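Long-range contacts in lectin CEL-IV, C-type (Cucumaria echinata, PDB 3ALT), which binds calcium and probably recognises galactose-containing carbohydrates at a calcium-dependent lectin site, here occupied by a galactose-glucose disaccharide: residues 77-82 with 128-133; 86-91 with 119-124. All blocks are in the same frame, centred on the assembly; numbering follows the deposited sequence.

Contact 1: residues 77-82 with 128-133; sequences GGWAPQ and DYSRGF. With GLA (alpha-D-galactopyranose), chain E; GLC (alpha-D-glucopyranose), chain B.
W79 and Y129 lie side by side with their side chains running the same way, and their rings meet obliquely. The planes are inclined at 51°, and the centre of the tyrosine ring is 4.8 Å from that of the six-membered ring of W79. Tyrosine CE2 comes to 3.3 Å from W79 CZ2. With CG of Y129 anti to its own backbone N (chi1 170°), the phenol reaches across to one face of the indole, CD2 lying over its centre.

Galactose takes the opposite indole face: its C5 is 3.5 Å from W79 CE2, so the tryptophan is sandwiched between sugar and tyrosine. The galactose is joined through its C1 to O6 of glucose, which approaches the indole edge near the ring plane; W79 NE1 makes a weak hydrogen bond to glucose O4. Q82 grips galactose O6 with both ends of its amide, NE2 donating (2.9 Å) and OE1 accepting. Stacking of an aromatic residue on galactose is familiar from C-type lectins, and here E113, a calcium ligand, also packs against W79.

Behind the rings, S130 CB packs 3.9 Å from W79 CE3, while its OG bonds to the carbonyl of A125. The backbones are fastened by Y129 N donating to G78 O (3.0 Å). S130 begins a type I' turn, closed by F133 N on S130 O, that sends the chain back toward the sheet.

Both segments are surface loops. Residues 77-82 follow helix 57-70 and run into strand 82-85, whereas 128-133 link strand 120-125 to strand 134-137, whose A135 touches both W79 and Q82.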
ATOM      1  N   GLY A  77       2.399 -26.127  28.024  1.00 35.18           N
ATOM      2  CA  GLY A  77       1.126 -26.124  28.747  1.00 35.53           C
ATOM      3  C   GLY A  77       1.131 -25.140  29.896  1.00 35.33           C
ATOM      4  O   GLY A  77       0.182 -25.093  30.677  1.00 35.76           O
ATOM      5  N   GLY A  78       2.219 -24.369  29.986  1.00 35.11           N
ATOM      6  CA  GLY A  78       2.440 -23.370  31.028  1.00 34.38           C
ATOM      7  C   GLY A  78       2.260 -21.972  30.458  1.00 34.49           C
ATOM      8  O   GLY A  78       1.304 -21.699  29.695  1.00 35.00           O
ATOM      9  N   TRP A  79       3.168 -21.078  30.836  1.00 34.16           N
ATOM     10  CA  TRP A  79       3.184 -19.703  30.328  1.00 33.69           C
ATOM     11  C   TRP A  79       4.067 -19.566  29.077  1.00 33.92           C
ATOM     12  O   TRP A  79       3.801 -18.734  28.194  1.00 33.70           O
ATOM     13  CB  TRP A  79       3.741 -18.767  31.385  1.00 33.37           C
ATOM     14  CG  TRP A  79       3.054 -18.759  32.710  1.00 33.00           C
ATOM     15  CD1 TRP A  79       3.233 -19.646  33.740  1.00 33.21           C
ATOM     16  CD2 TRP A  79       2.126 -17.773  33.186  1.00 31.72           C
ATOM     17  NE1 TRP A  79       2.458 -19.278  34.826  1.00 32.03           N
ATOM     18  CE2 TRP A  79       1.771 -18.134  34.509  1.00 31.72           C
ATOM     19  CE3 TRP A  79       1.580 -16.606  32.627  1.00 30.96           C
ATOM     20  CZ2 TRP A  79       0.878 -17.386  35.277  1.00 30.78           C
ATOM     21  CZ3 TRP A  79       0.677 -15.858  33.392  1.00 31.34           C
ATOM     22  CH2 TRP A  79       0.341 -16.258  34.705  1.00 31.64           C
ATOM     23  N   ALA A  80       5.128 -20.367  29.028  1.00 33.70           N
ATOM     24  CA  ALA A  80       6.131 -20.300  27.962  1.00 33.70           C
ATOM     25  C   ALA A  80       5.596 -20.724  26.583  1.00 33.80           C
ATOM     26  O   ALA A  80       4.784 -21.661  26.499  1.00 34.37           O
ATOM     27  CB  ALA A  80       7.319 -21.149  28.348  1.00 33.75           C
ATOM     28  N   PRO A  81       6.045 -20.051  25.490  1.00 33.48           N
ATOM     29  CA  PRO A  81       7.095 -19.013  25.435  1.00 32.99           C
ATOM     30  C   PRO A  81       6.575 -17.642  25.803  1.00 32.27           C
ATOM     31  O   PRO A  81       5.485 -17.282  25.366  1.00 32.54           O
ATOM     32  CB  PRO A  81       7.528 -18.998  23.952  1.00 32.53           C
ATOM     33  CG  PRO A  81       6.396 -19.765  23.185  1.00 33.18           C
ATOM     34  CD  PRO A  81       5.346 -20.185  24.190  1.00 33.35           C
ATOM     35  N   GLN A  82       7.342 -16.901  26.610  1.00 31.43           N
ATOM     36  CA  GLN A  82       7.049 -15.505  26.923  1.00 30.36           C
ATOM     37  C   GLN A  82       7.903 -14.636  26.003  1.00 29.86           C
ATOM     38  O   GLN A  82       9.069 -14.950  25.770  1.00 29.73           O
ATOM     39  CB  GLN A  82       7.356 -15.178  28.393  1.00 30.29           C
ATOM     40  CG  GLN A  82       6.986 -16.260  29.386  1.00 30.99           C
ATOM     41  CD  GLN A  82       7.011 -15.784  30.828  1.00 31.75           C
ATOM     42  OE1 GLN A  82       7.610 -16.416  31.685  1.00 30.23           O
ATOM     43  NE2 GLN A  82       6.347 -14.665  31.102  1.00 33.22           N
ATOM     44  N   ASP A 128      -0.298 -22.632  26.933  1.00 38.86           N
ATOM     45  CA  ASP A 128      -1.693 -22.980  26.966  1.00 39.95           C
ATOM     46  C   ASP A 128      -2.411 -22.465  28.208  1.00 40.44           C
ATOM     47  O   ASP A 128      -3.642 -22.443  28.250  1.00 40.88           O
ATOM     48  CB  ASP A 128      -1.830 -24.494  26.884  1.00 40.53           C
ATOM     49  CG  ASP A 128      -1.609 -25.035  25.474  1.00 42.33           C
ATOM     50  OD1 ASP A 128      -1.266 -26.250  25.365  1.00 43.84           O
ATOM     51  OD2 ASP A 128      -1.770 -24.258  24.489  1.00 43.65           O
ATOM     52  N   TYR A 129      -1.641 -22.054  29.211  1.00 40.55           N
ATOM     53  CA  TYR A 129      -2.202 -21.626  30.488  1.00 40.50           C
ATOM     54  C   TYR A 129      -2.750 -20.196  30.429  1.00 40.09           C
ATOM     55  O   TYR A 129      -3.688 -19.852  31.176  1.00 40.24           O
ATOM     56  CB  TYR A 129      -1.146 -21.745  31.600  1.00 40.81           C
ATOM     57  CG  TYR A 129      -1.582 -21.109  32.892  1.00 42.46           C
ATOM     58  CD1 TYR A 129      -2.365 -21.809  33.835  1.00 44.89           C
ATOM     59  CD2 TYR A 129      -1.249 -19.804  33.169  1.00 43.38           C
ATOM     60  CE1 TYR A 129      -2.781 -21.184  35.022  1.00 45.01           C
ATOM     61  CE2 TYR A 129      -1.656 -19.193  34.322  1.00 43.96           C
ATOM     62  CZ  TYR A 129      -2.407 -19.875  35.244  1.00 44.92           C
ATOM     63  OH  TYR A 129      -2.783 -19.218  36.384  1.00 45.76           O
ATOM     64  N   SER A 130      -2.168 -19.380  29.539  1.00 39.05           N
ATOM     65  CA  SER A 130      -2.412 -17.943  29.485  1.00 37.87           C
ATOM     66  C   SER A 130      -2.854 -17.483  28.120  1.00 37.39           C
ATOM     67  O   SER A 130      -3.291 -16.361  27.929  1.00 36.94           O
ATOM     68  CB  SER A 130      -1.143 -17.220  29.854  1.00 37.98           C
ATOM     69  OG  SER A 130      -0.022 -17.807  29.198  1.00 38.84           O
ATOM     70  N   ARG A 131      -2.695 -18.355  27.142  1.00 37.81           N
ATOM     71  CA  ARG A 131      -3.217 -18.123  25.802  1.00 38.13           C
ATOM     72  C   ARG A 131      -2.725 -16.838  25.105  1.00 37.02           C
ATOM     73  O   ARG A 131      -3.417 -16.284  24.243  1.00 37.19           O
ATOM     74  CB  ARG A 131      -4.750 -18.161  25.864  1.00 39.30           C
ATOM     75  CG  ARG A 131      -5.318 -19.541  26.163  1.00 43.09           C
ATOM     76  CD  ARG A 131      -5.517 -20.290  24.848  1.00 51.74           C
ATOM     77  NE  ARG A 131      -5.109 -21.702  24.934  1.00 57.58           N
ATOM     78  CZ  ARG A 131      -5.114 -22.572  23.911  1.00 59.97           C
ATOM     79  NH1 ARG A 131      -5.510 -22.188  22.694  1.00 60.17           N
ATOM     80  NH2 ARG A 131      -4.745 -23.841  24.111  1.00 60.71           N
ATOM     81  N   GLY A 132      -1.537 -16.357  25.452  1.00 35.32           N
ATOM     82  CA  GLY A 132      -1.050 -15.123  24.844  1.00 33.65           C
ATOM     83  C   GLY A 132      -1.264 -13.867  25.665  1.00 32.79           C
ATOM     84  O   GLY A 132      -0.580 -12.875  25.445  1.00 33.00           O
ATOM     85  N   PHE A 133      -2.205 -13.892  26.608  1.00 31.53           N
ATOM     86  CA  PHE A 133      -2.457 -12.754  27.509  1.00 30.55           C
ATOM     87  C   PHE A 133      -1.252 -12.502  28.411  1.00 30.15           C
ATOM     88  O   PHE A 133      -0.365 -13.366  28.478  1.00 30.10           O
ATOM     89  CB  PHE A 133      -3.768 -12.938  28.290  1.00 30.65           C
ATOM     90  CG  PHE A 133      -4.975 -12.902  27.407  1.00 30.60           C
ATOM     91  CD1 PHE A 133      -5.603 -14.067  27.033  1.00 31.52           C
ATOM     92  CD2 PHE A 133      -5.418 -11.704  26.861  1.00 30.44           C
ATOM     93  CE1 PHE A 133      -6.670 -14.032  26.160  1.00 30.85           C
ATOM     94  CE2 PHE A 133      -6.473 -11.680  25.986  1.00 30.96           C
ATOM     95  CZ  PHE A 133      -7.100 -12.850  25.649  1.00 30.25           C
TER
HETATM   96  C1  GLA E   2       5.041 -16.751  37.807  1.00 36.83           C
HETATM   97  C2  GLA E   2       4.245 -15.597  38.354  1.00 36.14           C
HETATM   98  C3  GLA E   2       3.209 -15.168  37.321  1.00 34.73           C
HETATM   99  C4  GLA E   2       3.855 -15.014  35.934  1.00 33.80           C
HETATM  100  C5  GLA E   2       4.611 -16.278  35.523  1.00 33.23           C
HETATM  101  C6  GLA E   2       5.299 -16.251  34.157  1.00 33.13           C
HETATM  102  O2  GLA E   2       3.711 -16.072  39.577  1.00 36.19           O
HETATM  103  O3  GLA E   2       2.708 -13.906  37.763  1.00 33.45           O
HETATM  104  O4  GLA E   2       4.785 -13.926  35.974  1.00 32.33           O
HETATM  105  O5  GLA E   2       5.588 -16.466  36.508  1.00 34.94           O
HETATM  106  O6  GLA E   2       6.211 -15.161  33.993  1.00 32.43           O
HETATM  107  C1  GLC B   1       4.369 -21.845  38.664  1.00 52.29           C
HETATM  108  C2  GLC B   1       3.258 -22.848  38.396  1.00 52.57           C
HETATM  109  C3  GLC B   1       2.147 -22.222  37.555  1.00 52.53           C
HETATM  110  C4  GLC B   1       1.781 -20.817  38.048  1.00 51.20           C
HETATM  111  C5  GLC B   1       3.008 -19.984  37.745  1.00 49.57           C
HETATM  112  C6  GLC B   1       3.266 -18.637  38.496  1.00 45.25           C
HETATM  113  O1  GLC B   1       5.712 -22.373  38.596  1.00 51.61           O
HETATM  114  O2  GLC B   1       3.767 -24.010  37.748  1.00 53.35           O
HETATM  115  O3  GLC B   1       1.003 -23.047  37.634  1.00 54.12           O
HETATM  116  O4  GLC B   1       0.674 -20.285  37.306  1.00 51.12           O
HETATM  117  O5  GLC B   1       4.189 -20.840  37.681  1.00 51.37           O
HETATM  118  O6  GLC B   1       4.345 -18.033  37.709  1.00 39.26           O

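Contact 2: residues 86-91 with 119-124; sequences GMKVGS and NSRGAI
R121 starts with CG beside its backbone N (chi1 -59°) and bends again at chi2 (-66°), which folds the guanidinium back along K88, a side chain heading the same way. K88 CG sits over one guanidinium face, displaced toward its rim and 3.7 Å from R121 NH1, while V89 O lies at the edge, near the plane. NH1 donates to S120 O (3.0 Å), which also receives V89 N at 3.3 Å; the two donors come from opposite faces of that carbonyl.

Strands 87-89 and 120-124 are antiparallel, K88 and R121 forming a non-hydrogen-bonded pair. G122 N to M87 O, at 2.8 Å, is the shortest bond between them. Beyond the strand end, N119 N reaches G90 O at 3.2 Å. M87 lays CB 3.9 Å from G122 CA, a close fit against a residue without a side chain. V89 CB meets S120 OG at 3.5 Å, and that hydroxyl bonds to D136, a calcium ligand.

The two cations keep their ends apart, K88 NZ and R121 NH2 being 6.4 Å from each other; the bond to S120 O and a cation-pi contact with F26 hold the guanidinium in place, its charge probably met in part by that carbonyl oxygen and the ring. Through its hydroxyl bond to D136, S120 is a second-shell residue that may steady this calcium ligand.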
ATOM      1  N   GLY A  86       6.185  -3.702  24.844  1.00 24.75           N
ATOM      2  CA  GLY A  86       6.605  -2.478  25.521  1.00 25.32           C
ATOM      3  C   GLY A  86       5.971  -2.081  26.857  1.00 25.95           C
ATOM      4  O   GLY A  86       5.955  -0.898  27.194  1.00 25.91           O
ATOM      5  N   MET A  87       5.475  -3.028  27.647  1.00 27.14           N
ATOM      6  CA  MET A  87       4.719  -2.654  28.893  1.00 28.66           C
ATOM      7  C   MET A  87       5.610  -2.513  30.156  1.00 30.09           C
ATOM      8  O   MET A  87       6.392  -3.413  30.477  1.00 30.55           O
ATOM      9  CB  MET A  87       3.544  -3.599  29.121  1.00 28.04           C
ATOM     10  CG  MET A  87       2.908  -3.534  30.500  1.00 29.38           C
ATOM     11  SD  MET A  87       2.059  -1.989  31.031  1.00 30.77           S
ATOM     12  CE  MET A  87       0.739  -1.853  29.821  1.00 25.71           C
ATOM     13  N   LYS A  88       5.505  -1.365  30.843  1.00 31.18           N
ATOM     14  CA  LYS A  88       6.249  -1.072  32.065  1.00 32.07           C
ATOM     15  C   LYS A  88       5.319  -0.858  33.261  1.00 33.10           C
ATOM     16  O   LYS A  88       4.479   0.073  33.269  1.00 33.21           O
ATOM     17  CB  LYS A  88       7.033   0.218  31.902  1.00 32.34           C
ATOM     18  CG  LYS A  88       8.325   0.082  31.212  1.00 34.95           C
ATOM     19  CD  LYS A  88       8.566   1.250  30.284  1.00 39.03           C
ATOM     20  CE  LYS A  88       9.054   2.495  31.031  1.00 43.05           C
ATOM     21  NZ  LYS A  88       9.029   3.711  30.149  1.00 43.19           N
ATOM     22  N   VAL A  89       5.474  -1.688  34.280  1.00 33.68           N
ATOM     23  CA  VAL A  89       4.781  -1.452  35.525  1.00 34.82           C
ATOM     24  C   VAL A  89       5.761  -0.749  36.457  1.00 35.77           C
ATOM     25  O   VAL A  89       6.890  -1.214  36.617  1.00 35.91           O
ATOM     26  CB  VAL A  89       4.265  -2.751  36.165  1.00 34.87           C
ATOM     27  CG1 VAL A  89       3.429  -2.432  37.387  1.00 35.03           C
ATOM     28  CG2 VAL A  89       3.398  -3.501  35.190  1.00 34.66           C
ATOM     29  N   GLY A  90       5.344   0.371  37.050  1.00 36.57           N
ATOM     30  CA  GLY A  90       6.228   1.177  37.880  1.00 37.78           C
ATOM     31  C   GLY A  90       6.115   0.839  39.360  1.00 39.27           C
ATOM     32  O   GLY A  90       5.957  -0.326  39.758  1.00 38.60           O
ATOM     33  N   SER A  91       6.165   1.887  40.177  1.00 40.88           N
ATOM     34  CA  SER A  91       6.152   1.761  41.638  1.00 42.20           C
ATOM     35  C   SER A  91       4.907   1.090  42.201  1.00 42.91           C
ATOM     36  O   SER A  91       4.984   0.453  43.264  1.00 43.02           O
ATOM     37  CB  SER A  91       6.330   3.118  42.300  1.00 42.36           C
ATOM     38  OG  SER A  91       7.548   3.718  41.894  1.00 43.86           O
ATOM     39  N   ASN A 119       8.555  -2.116  39.126  1.00 30.10           N
ATOM     40  CA  ASN A 119       9.489  -2.101  38.010  1.00 30.45           C
ATOM     41  C   ASN A 119       9.611  -3.447  37.311  1.00 29.78           C
ATOM     42  O   ASN A 119      10.705  -3.913  37.055  1.00 30.89           O
ATOM     43  CB  ASN A 119      10.855  -1.546  38.442  1.00 30.42           C
ATOM     44  CG  ASN A 119      10.737  -0.143  39.048  1.00 32.82           C
ATOM     45  OD1 ASN A 119       9.885   0.672  38.627  1.00 34.98           O
ATOM     46  ND2 ASN A 119      11.579   0.140  40.037  1.00 33.29           N
ATOM     47  N   SER A 120       8.472  -4.060  37.011  1.00 28.33           N
ATOM     48  CA  SER A 120       8.428  -5.291  36.260  1.00 26.98           C
ATOM     49  C   SER A 120       8.082  -4.958  34.819  1.00 26.28           C
ATOM     50  O   SER A 120       7.967  -3.788  34.462  1.00 26.09           O
ATOM     51  CB  SER A 120       7.417  -6.228  36.874  1.00 27.37           C
ATOM     52  OG  SER A 120       6.120  -5.633  36.944  1.00 28.42           O
ATOM     53  N   ARG A 121       7.974  -5.963  33.964  1.00 25.65           N
ATOM     54  CA  ARG A 121       7.852  -5.717  32.518  1.00 25.49           C
ATOM     55  C   ARG A 121       6.835  -6.635  31.901  1.00 25.68           C
ATOM     56  O   ARG A 121       6.672  -7.747  32.351  1.00 25.69           O
ATOM     57  CB  ARG A 121       9.223  -5.923  31.825  1.00 25.49           C
ATOM     58  CG  ARG A 121      10.287  -4.991  32.385  1.00 22.03           C
ATOM     59  CD  ARG A 121       9.921  -3.594  32.031  1.00 23.02           C
ATOM     60  NE  ARG A 121      10.871  -2.604  32.460  1.00 24.59           N
ATOM     61  CZ  ARG A 121      10.800  -1.661  33.413  1.00 27.12           C
ATOM     62  NH1 ARG A 121       9.755  -1.434  34.226  1.00 28.42           N
ATOM     63  NH2 ARG A 121      11.877  -0.898  33.519  1.00 28.95           N
ATOM     64  N   GLY A 122       6.137  -6.183  30.878  1.00 26.24           N
ATOM     65  CA  GLY A 122       5.102  -7.030  30.288  1.00 27.24           C
ATOM     66  C   GLY A 122       5.623  -7.931  29.173  1.00 28.18           C
ATOM     67  O   GLY A 122       6.562  -7.584  28.446  1.00 28.41           O
ATOM     68  N   ALA A 123       4.993  -9.093  29.050  1.00 28.67           N
ATOM     69  CA  ALA A 123       5.331 -10.092  28.046  1.00 28.60           C
ATOM     70  C   ALA A 123       4.053 -10.791  27.653  1.00 29.04           C
ATOM     71  O   ALA A 123       3.126 -10.956  28.477  1.00 29.55           O
ATOM     72  CB  ALA A 123       6.349 -11.094  28.591  1.00 27.98           C
ATOM     73  N   ILE A 124       3.994 -11.178  26.383  1.00 28.85           N
ATOM     74  CA  ILE A 124       2.961 -12.101  25.888  1.00 29.08           C
ATOM     75  C   ILE A 124       3.256 -13.553  26.296  1.00 29.39           C
ATOM     76  O   ILE A 124       4.333 -14.084  26.011  1.00 29.62           O
ATOM     77  CB  ILE A 124       2.826 -11.950  24.377  1.00 28.67           C
ATOM     78  CG1 ILE A 124       2.015 -10.689  24.063  1.00 28.91           C
ATOM     79  CG2 ILE A 124       2.198 -13.153  23.767  1.00 28.54           C
ATOM     80  CD1 ILE A 124       1.829 -10.418  22.608  1.00 30.05           C
TER

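After helix 57-70 the chain enters the first half of contact 1, residues 77-82, and continues as strand 82-85. It turns a corner at G86 into strand 87-89, where contact 2 begins. The long excursion from there to residues 119-124 carries the calcium ligands E113, N115 and N116, and contact 2 closes it. Strand 120-125 then leads to 128-133, completing contact 1, whose larger loop encloses the inner one without crossing it. D136 follows on strand 134-137. The contacts, with centres about 17 Å apart, meet where G132 O packs 3.3 Å from I124 CG2, which sets the loops beside the sugar against strand 120-125 of the sheet.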